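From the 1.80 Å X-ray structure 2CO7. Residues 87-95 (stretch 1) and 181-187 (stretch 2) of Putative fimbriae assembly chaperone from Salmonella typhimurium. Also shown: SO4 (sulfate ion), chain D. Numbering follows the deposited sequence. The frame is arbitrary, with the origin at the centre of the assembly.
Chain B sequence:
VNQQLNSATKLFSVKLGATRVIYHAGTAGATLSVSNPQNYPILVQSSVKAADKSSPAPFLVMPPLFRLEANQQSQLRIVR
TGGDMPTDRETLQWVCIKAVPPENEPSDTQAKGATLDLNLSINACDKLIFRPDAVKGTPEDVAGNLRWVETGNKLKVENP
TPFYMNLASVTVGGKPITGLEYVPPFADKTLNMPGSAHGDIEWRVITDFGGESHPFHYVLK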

# COMPACT_ATOMS: atom_id res chain seq x y z
N THR B 87 23.94 12.44 -0.41
CA THR B 87 24.90 11.62 -1.12
C THR B 87 25.40 10.47 -0.25
O THR B 87 26.12 9.61 -0.73
CB THR B 87 26.15 12.44 -1.61
OG1 THR B 87 26.70 13.17 -0.52
CG2 THR B 87 25.78 13.42 -2.72
N ASP B 88 25.05 10.49 1.05
CA ASP B 88 25.65 9.56 2.04
C ASP B 88 24.64 8.57 2.63
O ASP B 88 24.96 7.86 3.58
CB ASP B 88 26.32 10.34 3.19
CG ASP B 88 25.32 11.02 4.11
OD1 ASP B 88 24.16 11.23 3.67
OD2 ASP B 88 25.68 11.34 5.27
N ARG B 89 23.43 8.56 2.10
CA ARG B 89 22.40 7.64 2.55
C ARG B 89 21.37 7.52 1.45
O ARG B 89 21.23 8.45 0.61
CB ARG B 89 21.75 8.16 3.84
CG ARG B 89 21.06 9.51 3.67
CD ARG B 89 20.90 10.22 5.03
NE ARG B 89 22.18 10.70 5.55
CZ ARG B 89 22.38 11.19 6.78
NH1 ARG B 89 23.58 11.63 7.12
NH2 ARG B 89 21.40 11.23 7.68
N GLU B 90 20.63 6.42 1.45
CA GLU B 90 19.45 6.27 0.58
C GLU B 90 18.34 7.29 0.90
O GLU B 90 18.26 7.82 2.01
CB GLU B 90 18.84 4.87 0.75
CG GLU B 90 19.77 3.76 0.22
CD GLU B 90 19.11 2.41 0.18
OE1 GLU B 90 18.32 2.11 1.10
OE2 GLU B 90 19.40 1.63 -0.75
N THR B 91 17.48 7.50 -0.09
CA THR B 91 16.31 8.36 0.01
C THR B 91 15.18 7.56 -0.59
O THR B 91 15.30 7.03 -1.70
CB THR B 91 16.46 9.69 -0.78
OG1 THR B 91 17.51 10.48 -0.22
CG2 THR B 91 15.14 10.50 -0.70
N LEU B 92 14.09 7.45 0.15
CA LEU B 92 12.96 6.64 -0.26
C LEU B 92 11.90 7.52 -0.90
O LEU B 92 11.63 8.63 -0.42
CB LEU B 92 12.37 5.90 0.94
CG LEU B 92 11.28 4.92 0.47
CD1 LEU B 92 11.42 3.52 1.10
CD2 LEU B 92 9.94 5.51 0.70
N GLN B 93 11.31 7.02 -1.98
CA GLN B 93 10.11 7.61 -2.60
C GLN B 93 9.10 6.45 -2.79
O GLN B 93 9.40 5.27 -2.54
CB GLN B 93 10.47 8.15 -4.01
CG GLN B 93 11.26 9.39 -4.12
CD GLN B 93 12.75 9.25 -3.81
OE1 GLN B 93 13.35 10.22 -3.45
NE2 GLN B 93 13.33 8.06 -3.99
N TRP B 94 7.91 6.79 -3.30
CA TRP B 94 6.93 5.80 -3.67
C TRP B 94 6.50 6.04 -5.11
O TRP B 94 6.14 7.15 -5.47
CB TRP B 94 5.68 5.95 -2.80
CG TRP B 94 5.93 5.62 -1.37
CD1 TRP B 94 6.31 6.50 -0.36
CD2 TRP B 94 5.86 4.33 -0.78
NE1 TRP B 94 6.47 5.81 0.82
CE2 TRP B 94 6.22 4.48 0.60
CE3 TRP B 94 5.58 3.05 -1.27
CZ2 TRP B 94 6.22 3.40 1.50
CZ3 TRP B 94 5.56 1.96 -0.35
CH2 TRP B 94 5.92 2.16 1.00
N VAL B 95 6.52 4.97 -5.90
CA VAL B 95 6.01 5.01 -7.27
C VAL B 95 4.64 4.30 -7.22
O VAL B 95 4.56 3.14 -6.85
CB VAL B 95 7.04 4.44 -8.31
CG1 VAL B 95 7.44 2.96 -8.05
CG2 VAL B 95 6.52 4.59 -9.73
N GLU B 181 7.81 -0.98 11.46
CA GLU B 181 7.86 -0.30 10.16
C GLU B 181 9.27 -0.41 9.57
O GLU B 181 10.23 -0.74 10.30
CB GLU B 181 7.48 1.17 10.33
CG GLU B 181 6.01 1.42 10.69
CD GLU B 181 5.74 2.82 11.25
OE1 GLU B 181 6.71 3.52 11.66
OE2 GLU B 181 4.56 3.21 11.32
N TYR B 182 9.43 -0.15 8.28
CA TYR B 182 10.78 -0.09 7.70
C TYR B 182 11.61 0.93 8.48
O TYR B 182 11.06 1.89 8.99
CB TYR B 182 10.74 0.26 6.22
CG TYR B 182 10.23 1.63 5.86
CD1 TYR B 182 8.90 1.81 5.41
CD2 TYR B 182 11.09 2.74 5.88
CE1 TYR B 182 8.45 3.08 5.03
CE2 TYR B 182 10.66 4.01 5.51
CZ TYR B 182 9.36 4.18 5.07
OH TYR B 182 9.02 5.46 4.70
N VAL B 183 12.89 0.65 8.65
CA VAL B 183 13.79 1.49 9.41
C VAL B 183 14.66 2.32 8.45
O VAL B 183 15.47 1.76 7.71
CB VAL B 183 14.71 0.66 10.33
CG1 VAL B 183 15.31 1.56 11.37
CG2 VAL B 183 13.92 -0.48 11.00
N PRO B 184 14.47 3.65 8.44
CA PRO B 184 15.30 4.48 7.55
C PRO B 184 16.79 4.47 7.89
O PRO B 184 17.22 4.02 8.99
CB PRO B 184 14.67 5.89 7.70
CG PRO B 184 13.21 5.57 8.10
CD PRO B 184 13.48 4.48 9.15
N PRO B 185 17.62 5.02 6.96
CA PRO B 185 19.03 5.14 7.23
C PRO B 185 19.31 5.88 8.55
O PRO B 185 18.60 6.82 8.89
CB PRO B 185 19.54 5.98 6.05
CG PRO B 185 18.59 5.62 4.92
CD PRO B 185 17.25 5.56 5.64
N PHE B 186 20.33 5.46 9.31
CA PHE B 186 20.77 6.21 10.49
C PHE B 186 19.58 6.58 11.41
O PHE B 186 19.43 7.72 11.86
CB PHE B 186 21.57 7.46 10.06
CG PHE B 186 22.72 7.16 9.12
CD1 PHE B 186 23.77 6.33 9.53
CD2 PHE B 186 22.77 7.71 7.85
CE1 PHE B 186 24.84 6.06 8.67
CE2 PHE B 186 23.87 7.44 6.97
CZ PHE B 186 24.88 6.62 7.37
N ALA B 187 18.72 5.61 11.63
CA ALA B 187 17.43 5.87 12.27
C ALA B 187 17.09 4.68 13.15
O ALA B 187 17.69 3.63 13.00
CB ALA B 187 16.34 6.11 11.22
S SO4 D . 6.82 -1.55 5.92
O1 SO4 D . 5.65 -2.43 6.05
O2 SO4 D . 6.77 -0.84 4.65
O3 SO4 D . 6.75 -0.64 7.06
O4 SO4 D . 8.08 -2.30 6.11
O HOH W 1 6.59 6.07 4.18

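The two stretches, at least 88 residues apart in sequence wherever they touch, run in nearly opposite directions, their end-to-end vectors 160° apart. Stretch 1 begins as a loop and becomes a strand at Thr 91; stretch 2 has no regular secondary structure in its touching part, where two consecutive prolines, with no backbone N-H to donate, suit an extended segment outside a sheet. The nearest pair of CA atoms is Arg 89 CA and Pro 185 CA, 6.3 Å apart, and no direct hydrogen bond joins the stretches. They are held instead by side-chain packing and one bridging water, over a modest 319 Å² of buried surface.

At the loop end, Arg 89 meets Phe 186, which is exposed. Arg 89 is first fixed by its neighbour: NE donates to Asp 88 OD1 and NH1 donates to Asp 88 OD2, each at 2.8 Å, a two-pronged salt bridge that uses the in-plane N-H groups of the guanidinium. The bonds to Asp 88 lie in the guanidinium plane, and Phe 186 CD2 lies over one face, 3.7 Å from Arg 89 CZ. A delocalised cation is well suited to an aromatic neighbour, although the ring is met obliquely. The Phe 186 ring also presents its edge to the backbone of Asp 88, whose O lies 3.6 Å from Phe 186 CE2; the slightly positive ring hydrogens make this a favourable place for a carbonyl oxygen.

Next along, Pro 185 packs against the loop just before the strand. Its CB is 3.8 Å from Arg 89 CB, so the aliphatic base of the arginine serves as an apolar surface, while Pro 185 CG lies 3.7 Å from Glu 90 O. The compact, rigid proline ring fills this space without bringing a polar group that would need a partner. The carboxylate of Glu 90, buried here, is satisfied by hydrogen bonds elsewhere in the structure.

At the strand end, Tyr 182 reaches both Leu 92 and Trp 94, alternate strand residues. Tyr 182 CE1 approaches Trp 94 CZ2 at 4.2 Å, an oblique aromatic contact, and Leu 92 CD1 lies 4.5 Å from Tyr 182 CE2. The phenol adds a polar link: a water sits 2.6 Å from Tyr 182 OH and accepts a weak hydrogen bond from Trp 94 NE1 at 3.4 Å. On the backbone side, Tyr 182 N donates to O3 of a sulfate ion, probably from the crystallisation liquor, at 3.0 Å.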